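Berberine bridge enzyme-like 28 (Arabidopsis thaliana, PDB 5D79) is a secreted, FAD-dependent oxidoreductase of the berberine bridge enzyme-like family that takes part in the plant's adaptation to salt stress. Local coordinates at residues 138-143 with 162-167; 145-150 with 242-247. One frame throughout, in Å; residues are numbered along the deposited sequence.

Interaction 1 of 2, residues 138-143 with 162-167; sequences LDVDNR and KTTKSL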
loop_
_atom_site.group_PDB
_atom_site.type_symbol
_atom_site.label_atom_id
_atom_site.label_comp_id
_atom_site.label_asym_id
_atom_site.label_seq_id
_atom_site.Cartn_x
_atom_site.Cartn_y
_atom_site.Cartn_z
ATOM N N LEU A 138 20.586 -8.549 3.510
ATOM C CA LEU A 138 20.053 -9.853 3.158
ATOM C C LEU A 138 21.031 -10.969 3.493
ATOM O O LEU A 138 22.236 -10.749 3.606
ATOM C CB LEU A 138 19.715 -9.900 1.672
ATOM C CG LEU A 138 18.957 -8.679 1.160
ATOM C CD1 LEU A 138 18.771 -8.781 -0.348
ATOM C CD2 LEU A 138 17.625 -8.552 1.884
ATOM N N ASP A 139 20.498 -12.172 3.646
ATOM C CA ASP A 139 21.304 -13.379 3.776
ATOM C C ASP A 139 20.848 -14.319 2.668
ATOM O O ASP A 139 19.998 -15.181 2.896
ATOM C CB ASP A 139 21.126 -14.004 5.171
ATOM C CG ASP A 139 21.877 -15.332 5.348
ATOM O OD1 ASP A 139 22.303 -15.959 4.355
ATOM O OD2 ASP A 139 22.020 -15.768 6.512
ATOM N N VAL A 140 21.401 -14.158 1.469
ATOM C CA VAL A 140 20.821 -14.829 0.309
ATOM C C VAL A 140 20.834 -16.358 0.459
ATOM O O VAL A 140 19.939 -17.039 -0.043
ATOM C CB VAL A 140 21.541 -14.422 -0.992
ATOM C CG1 VAL A 140 20.662 -14.683 -2.188
ATOM C CG2 VAL A 140 21.885 -12.953 -0.950
ATOM N N ASP A 141 21.821 -16.899 1.174
ATOM C CA ASP A 141 21.966 -18.356 1.290
ATOM C C ASP A 141 20.926 -18.934 2.251
ATOM O O ASP A 141 20.454 -20.059 2.064
ATOM C CB ASP A 141 23.380 -18.741 1.749
ATOM C CG ASP A 141 24.476 -18.283 0.775
ATOM O OD1 ASP A 141 24.233 -18.241 -0.458
ATOM O OD2 ASP A 141 25.590 -17.971 1.255
ATOM N N ASN A 142 20.560 -18.150 3.265
ATOM C CA ASN A 142 19.510 -18.545 4.196
ATOM C C ASN A 142 18.143 -17.921 3.884
ATOM O O ASN A 142 17.187 -18.100 4.644
ATOM C CB ASN A 142 19.928 -18.208 5.622
ATOM C CG ASN A 142 20.844 -19.261 6.210
ATOM O OD1 ASN A 142 20.826 -20.421 5.783
ATOM N ND2 ASN A 142 21.649 -18.870 7.190
ATOM N N ARG A 143 18.065 -17.203 2.762
ATOM C CA ARG A 143 16.811 -16.650 2.233
ATOM C C ARG A 143 16.076 -15.762 3.213
ATOM O O ARG A 143 14.857 -15.830 3.330
ATOM C CB ARG A 143 15.879 -17.775 1.780
ATOM C CG ARG A 143 16.361 -18.481 0.536
ATOM C CD ARG A 143 15.490 -19.667 0.191
ATOM N NE ARG A 143 15.931 -20.303 -1.045
ATOM C CZ ARG A 143 17.125 -20.865 -1.207
ATOM N NH1 ARG A 143 18.011 -20.868 -0.214
ATOM N NH2 ARG A 143 17.432 -21.417 -2.370
ATOM N N LYS A 162 20.001 -7.255 -7.759
ATOM C CA LYS A 162 21.413 -7.061 -8.118
ATOM C C LYS A 162 22.316 -8.177 -7.583
ATOM O O LYS A 162 23.423 -8.365 -8.080
ATOM C CB LYS A 162 21.919 -5.718 -7.591
ATOM C CG LYS A 162 21.350 -4.521 -8.295
ATOM C CD LYS A 162 22.110 -4.249 -9.566
ATOM C CE LYS A 162 23.559 -3.880 -9.266
ATOM N NZ LYS A 162 24.314 -3.588 -10.508
ATOM N N THR A 163 21.825 -8.904 -6.573
ATOM C CA THR A 163 22.582 -9.947 -5.868
ATOM C C THR A 163 22.311 -11.353 -6.392
ATOM O O THR A 163 23.226 -12.154 -6.547
ATOM C CB THR A 163 22.264 -9.952 -4.353
ATOM O OG1 THR A 163 22.415 -8.633 -3.810
ATOM C CG2 THR A 163 23.184 -10.920 -3.619
ATOM N N THR A 164 21.042 -11.651 -6.634
ATOM C CA THR A 164 20.645 -12.958 -7.137
ATOM C C THR A 164 19.462 -12.829 -8.059
ATOM O O THR A 164 18.620 -11.967 -7.860
ATOM C CB THR A 164 20.272 -13.925 -6.016
ATOM O OG1 THR A 164 19.903 -15.184 -6.591
ATOM C CG2 THR A 164 19.108 -13.381 -5.191
ATOM N N LYS A 165 19.404 -13.692 -9.068
ATOM C CA LYS A 165 18.285 -13.707 -9.999
ATOM C C LYS A 165 17.232 -14.777 -9.640
ATOM O O LYS A 165 16.172 -14.859 -10.268
ATOM C CB LYS A 165 18.802 -13.930 -11.422
ATOM C CG LYS A 165 19.901 -12.975 -11.827
ATOM C CD LYS A 165 19.407 -11.526 -11.848
ATOM C CE LYS A 165 20.525 -10.559 -12.214
ATOM N NZ LYS A 165 20.171 -9.141 -11.934
ATOM N N SER A 166 17.515 -15.591 -8.631
ATOM C CA SER A 166 16.622 -16.694 -8.296
ATOM C C SER A 166 15.801 -16.449 -7.017
ATOM O O SER A 166 15.135 -17.356 -6.522
ATOM C CB SER A 166 17.426 -17.996 -8.167
ATOM O OG SER A 166 18.386 -17.917 -7.127
ATOM N N LEU A 167 15.846 -15.233 -6.485
ATOM C CA LEU A 167 15.030 -14.884 -5.328
ATOM C C LEU A 167 14.266 -13.597 -5.570
ATOM O O LEU A 167 14.648 -12.781 -6.409
ATOM C CB LEU A 167 15.882 -14.738 -4.069
ATOM C CG LEU A 167 16.534 -15.974 -3.451
ATOM C CD1 LEU A 167 17.191 -15.595 -2.129
ATOM C CD2 LEU A 167 15.530 -17.081 -3.261
#
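The turn that joins strands 136-139 and 144-148 of the FAD-binding domain packs here against the chain leaving helix 153-163. An Asx motif shapes the turn: Asp139 OD1, met from above the carboxylate plane, accepts from Asn142 N at 3.0 Å, and Asn142 ND2 reaches OD2 of the same carboxylate. Val140 carries the contact with both branches. Its CG1, anti to the backbone N (chi1 -159°), touches Leu167 CD1 at 3.6 Å and Thr164 CG2 at 3.6 Å; its CG2 meets Thr163 CG2 at 3.6 Å. Thr164 holds its methyl in the crowded position between backbone N and carbonyl carbon, while OG1 turns back to accept from Ser166 N at 3.2 Å, a nearly straight bond (169°) that makes an ST turn. A glycine here would remove both branches and would probably loosen this turn as well as the packing on Val140. The extended Arg143 crosses Leu167 at about a right angle, NE lying 3.9 Å from Leu167 CD2, and its charge is paired with Asp248. Leu167 also rests on Leu246 and Asp248 of strand 238-248, and Leu138 packs on Glu159 and Ile160 of helix 153-163.

Interaction 2 of 2, residues 145-150 with 242-247; sequences GWVQTG and WKVKLV. With FAD (flavin-adenine dinucleotide), chain E; PO4 (phosphate ion), chain D.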
loop_
_atom_site.group_PDB
_atom_site.type_symbol
_atom_site.label_atom_id
_atom_site.label_comp_id
_atom_site.label_asym_id
_atom_site.label_seq_id
_atom_site.Cartn_x
_atom_site.Cartn_y
_atom_site.Cartn_z
ATOM N N GLY A 145 16.407 -11.593 5.275
ATOM C CA GLY A 145 17.097 -10.325 5.322
ATOM C C GLY A 145 16.417 -9.418 6.307
ATOM O O GLY A 145 15.222 -9.532 6.537
ATOM N N TRP A 146 17.170 -8.514 6.902
ATOM C CA TRP A 146 16.532 -7.491 7.707
ATOM C C TRP A 146 16.364 -6.228 6.873
ATOM O O TRP A 146 17.253 -5.839 6.108
ATOM C CB TRP A 146 17.326 -7.220 8.978
ATOM C CG TRP A 146 17.051 -8.222 10.051
ATOM C CD1 TRP A 146 17.738 -9.384 10.293
ATOM C CD2 TRP A 146 16.008 -8.161 11.029
ATOM N NE1 TRP A 146 17.188 -10.048 11.368
ATOM C CE2 TRP A 146 16.122 -9.320 11.836
ATOM C CE3 TRP A 146 14.984 -7.243 11.303
ATOM C CZ2 TRP A 146 15.248 -9.581 12.901
ATOM C CZ3 TRP A 146 14.120 -7.503 12.361
ATOM C CH2 TRP A 146 14.259 -8.662 13.145
ATOM N N VAL A 147 15.200 -5.607 6.986
ATOM C CA VAL A 147 14.913 -4.421 6.201
ATOM C C VAL A 147 14.384 -3.319 7.096
ATOM O O VAL A 147 13.247 -3.394 7.563
ATOM C CB VAL A 147 13.881 -4.703 5.091
ATOM C CG1 VAL A 147 13.865 -3.544 4.072
ATOM C CG2 VAL A 147 14.175 -6.038 4.415
ATOM N N GLN A 148 15.211 -2.306 7.333
ATOM C CA GLN A 148 14.801 -1.150 8.116
ATOM C C GLN A 148 13.658 -0.419 7.427
ATOM O O GLN A 148 13.655 -0.251 6.206
ATOM C CB GLN A 148 15.971 -0.201 8.343
ATOM C CG GLN A 148 17.106 -0.803 9.140
ATOM C CD GLN A 148 17.992 0.261 9.763
ATOM O OE1 GLN A 148 18.244 1.293 9.161
ATOM N NE2 GLN A 148 18.449 0.017 10.981
ATOM N N THR A 149 12.697 0.027 8.226
ATOM C CA THR A 149 11.412 0.511 7.722
ATOM C C THR A 149 11.449 1.819 6.917
ATOM O O THR A 149 10.435 2.220 6.337
ATOM C CB THR A 149 10.436 0.697 8.891
ATOM O OG1 THR A 149 11.110 1.381 9.954
ATOM C CG2 THR A 149 9.944 -0.666 9.381
ATOM N N GLY A 150 12.603 2.483 6.882
ATOM C CA GLY A 150 12.748 3.693 6.094
ATOM C C GLY A 150 13.018 3.381 4.635
ATOM O O GLY A 150 13.009 4.276 3.789
ATOM N N TRP A 242 11.954 -4.960 9.477
ATOM C CA TRP A 242 11.284 -6.213 9.123
ATOM C C TRP A 242 12.331 -7.288 8.902
ATOM O O TRP A 242 13.379 -7.012 8.312
ATOM C CB TRP A 242 10.452 -6.099 7.838
ATOM C CG TRP A 242 9.366 -5.081 7.804
ATOM C CD1 TRP A 242 9.315 -3.973 7.010
ATOM C CD2 TRP A 242 8.147 -5.092 8.556
ATOM N NE1 TRP A 242 8.151 -3.276 7.239
ATOM C CE2 TRP A 242 7.414 -3.943 8.180
ATOM C CE3 TRP A 242 7.612 -5.949 9.526
ATOM C CZ2 TRP A 242 6.169 -3.634 8.733
ATOM C CZ3 TRP A 242 6.377 -5.639 10.077
ATOM C CH2 TRP A 242 5.671 -4.486 9.680
ATOM N N LYS A 243 12.054 -8.510 9.345
ATOM C CA LYS A 243 12.854 -9.649 8.891
ATOM C C LYS A 243 12.052 -10.399 7.846
ATOM O O LYS A 243 11.061 -11.048 8.164
ATOM C CB LYS A 243 13.260 -10.586 10.038
ATOM C CG LYS A 243 14.329 -11.596 9.601
ATOM C CD LYS A 243 14.868 -12.424 10.754
ATOM C CE LYS A 243 15.839 -13.477 10.240
ATOM N NZ LYS A 243 16.698 -14.026 11.337
ATOM N N VAL A 244 12.480 -10.278 6.591
ATOM C CA VAL A 244 11.748 -10.857 5.473
ATOM C C VAL A 244 12.188 -12.283 5.150
ATOM O O VAL A 244 13.314 -12.696 5.431
ATOM C CB VAL A 244 11.878 -9.978 4.190
ATOM C CG1 VAL A 244 11.333 -8.589 4.440
ATOM C CG2 VAL A 244 13.319 -9.909 3.711
ATOM N N LYS A 245 11.261 -13.040 4.576
ATOM C CA LYS A 245 11.566 -14.335 4.003
ATOM C C LYS A 245 11.588 -14.186 2.480
ATOM O O LYS A 245 10.590 -13.806 1.873
ATOM C CB LYS A 245 10.533 -15.379 4.443
ATOM C CG LYS A 245 10.915 -16.801 4.117
ATOM C CD LYS A 245 12.233 -17.152 4.780
ATOM C CE LYS A 245 12.934 -18.264 4.040
ATOM N NZ LYS A 245 14.189 -18.636 4.729
ATOM N N LEU A 246 12.733 -14.460 1.867
ATOM C CA LEU A 246 12.865 -14.362 0.413
ATOM C C LEU A 246 12.276 -15.595 -0.279
ATOM O O LEU A 246 12.430 -16.711 0.200
ATOM C CB LEU A 246 14.333 -14.174 0.022
ATOM C CG LEU A 246 15.028 -12.931 0.610
ATOM C CD1 LEU A 246 16.500 -12.842 0.199
ATOM C CD2 LEU A 246 14.281 -11.630 0.266
ATOM N N VAL A 247 11.589 -15.384 -1.399
ATOM C CA VAL A 247 10.872 -16.464 -2.064
ATOM C C VAL A 247 11.550 -16.803 -3.374
ATOM O O VAL A 247 12.282 -15.993 -3.934
ATOM C CB VAL A 247 9.389 -16.106 -2.310
ATOM C CG1 VAL A 247 8.669 -15.895 -0.974
ATOM C CG2 VAL A 247 9.267 -14.885 -3.194
HETATM P PA FAD E . 3.616 6.355 4.720
HETATM O O1A FAD E . 2.738 7.554 4.468
HETATM O O2A FAD E . 5.020 6.731 5.135
HETATM O O5B FAD E . 2.910 5.387 5.804
HETATM C C5B FAD E . 1.534 5.046 5.702
HETATM C C4B FAD E . 0.928 4.624 7.047
HETATM O O4B FAD E . 1.785 3.686 7.673
HETATM C C3B FAD E . 0.782 5.811 7.987
HETATM O O3B FAD E . -0.382 5.697 8.778
HETATM C C2B FAD E . 2.035 5.725 8.839
HETATM O O2B FAD E . 1.859 6.294 10.124
HETATM C C1B FAD E . 2.328 4.228 8.865
HETATM N N9A FAD E . 3.762 3.885 8.986
HETATM C C8A FAD E . 4.782 4.100 8.086
HETATM N N7A FAD E . 5.930 3.601 8.613
HETATM C C5A FAD E . 5.662 3.072 9.830
HETATM C C6A FAD E . 6.445 2.441 10.797
HETATM N N6A FAD E . 7.680 2.039 10.517
HETATM N N1A FAD E . 5.862 1.999 11.968
HETATM C C2A FAD E . 4.511 2.172 12.176
HETATM N N3A FAD E . 3.742 2.801 11.217
HETATM C C4A FAD E . 4.302 3.242 10.067
HETATM N N1 FAD E . -0.276 -0.703 -2.107
HETATM C C2 FAD E . -0.407 -2.007 -2.552
HETATM O O2 FAD E . -0.380 -2.949 -1.751
HETATM N N3 FAD E . -0.550 -2.252 -3.913
HETATM C C4 FAD E . -0.568 -1.215 -4.832
HETATM O O4 FAD E . -0.580 -1.476 -6.035
HETATM C C4X FAD E . -0.414 0.097 -4.380
HETATM N N5 FAD E . -0.291 1.149 -5.274
HETATM C C5X FAD E . 0.165 2.379 -4.822
HETATM C C6 FAD E . 0.539 3.383 -5.712
HETATM C C7 FAD E . 0.990 4.619 -5.241
HETATM C C7M FAD E . 1.378 5.696 -6.209
HETATM C C8 FAD E . 1.114 4.841 -3.868
HETATM C C8M FAD E . 1.572 6.167 -3.335
HETATM C C9 FAD E . 0.739 3.840 -2.980
HETATM C C9A FAD E . 0.218 2.630 -3.449
HETATM N N10 FAD E . -0.191 1.641 -2.567
HETATM C C10 FAD E . -0.238 0.335 -3.012
HETATM C "C1'" FAD E . -0.498 1.975 -1.140
HETATM C "C2'" FAD E . 0.700 1.856 -0.216
HETATM O "O2'" FAD E . 1.081 0.500 -0.127
HETATM C "C3'" FAD E . 0.290 2.411 1.142
HETATM O "O3'" FAD E . 0.043 3.794 1.001
HETATM C "C4'" FAD E . 1.377 2.253 2.176
HETATM O "O4'" FAD E . 0.815 2.270 3.462
HETATM C "C5'" FAD E . 2.317 3.435 2.099
HETATM O "O5'" FAD E . 3.495 3.123 2.806
HETATM P P FAD E . 4.604 4.274 2.937
HETATM O O1P FAD E . 5.641 3.872 3.952
HETATM O O2P FAD E . 5.235 4.570 1.600
HETATM O O3P FAD E . 3.647 5.505 3.351
HETATM P P PO4 D . 17.991 -3.748 11.768
HETATM O O1 PO4 D . 17.110 -4.473 10.782
HETATM O O2 PO4 D . 18.565 -4.765 12.729
HETATM O O3 PO4 D . 19.092 -3.039 11.022
HETATM O O4 PO4 D . 17.181 -2.722 12.522
HETATM O O HOH W 1 18.907 -12.674 10.723
#
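Trp146 lies over Lys243, its partner in the non-hydrogen-bonded pair of two antiparallel strands. Lys243 CB stands 3.5 Å from the centroid of the indole six-membered ring, almost on its normal, in a CH-pi contact. With CG anti to the backbone N (chi1 -168°), the extended lysine then runs obliquely beneath the ring, bringing CD to 3.4 Å from Trp146 NE1. A water in the ring plane accepts from Lys243 NZ at 2.7 Å and, weakly, from Trp146 NE1. A phosphate ion, probably from the crystallisation liquor, lies toward the rim of the opposite ring face and takes weak hydrogen bonds from Gln148 NE2. On the other face of the sheet, Val147 CG2 meets Val244 CG1 at 3.8 Å, the two side chains crossing at about a right angle. Thr149 CG2 sits over the face of the Trp242 five-membered ring, 4.2 Å from its centroid; Trp242 NE1 is bound to Val179 O. Two hydrogen-bonded pairs, Gly145 with Val244 and Val147 with Trp242, join the backbones, the shortest bond being Val147 N to Trp242 O at 2.7 Å. Thr149 CB also lies 3.5 Å from FAD N6A. The chemistry thus divides by face: on one, aliphatic Lys243 carbons cover the indole while the ammonium, probably charged, passes the ring edge to the water; on the other, Val147, Val244 and Trp242 form a mainly apolar layer, which Thr149, just past the strand, links to the FAD adenine.

Overall arrangement
The two contacts lie about 12 Å apart, centre to centre, on the same side of the chain's centre and within the PCMH-type FAD-binding domain. Their segments alternate along the chain: 138-143, 145-150, 162-167, then 242-247. Strands 136-139 and 144-148 are consecutive and adjacent in one antiparallel sheet, and strand 238-248 flanks 144-148 on its other edge. Interaction 1 is at the surface, where the turn meets the end of helix 153-163; interaction 2 is buried and reaches the FAD through Thr149. They touch directly, Arg143 O lying 2.9 Å from Leu246 N, a probable hydrogen bond. Strand 238-248 thus ties the surface turn to the cofactor-binding part of the domain.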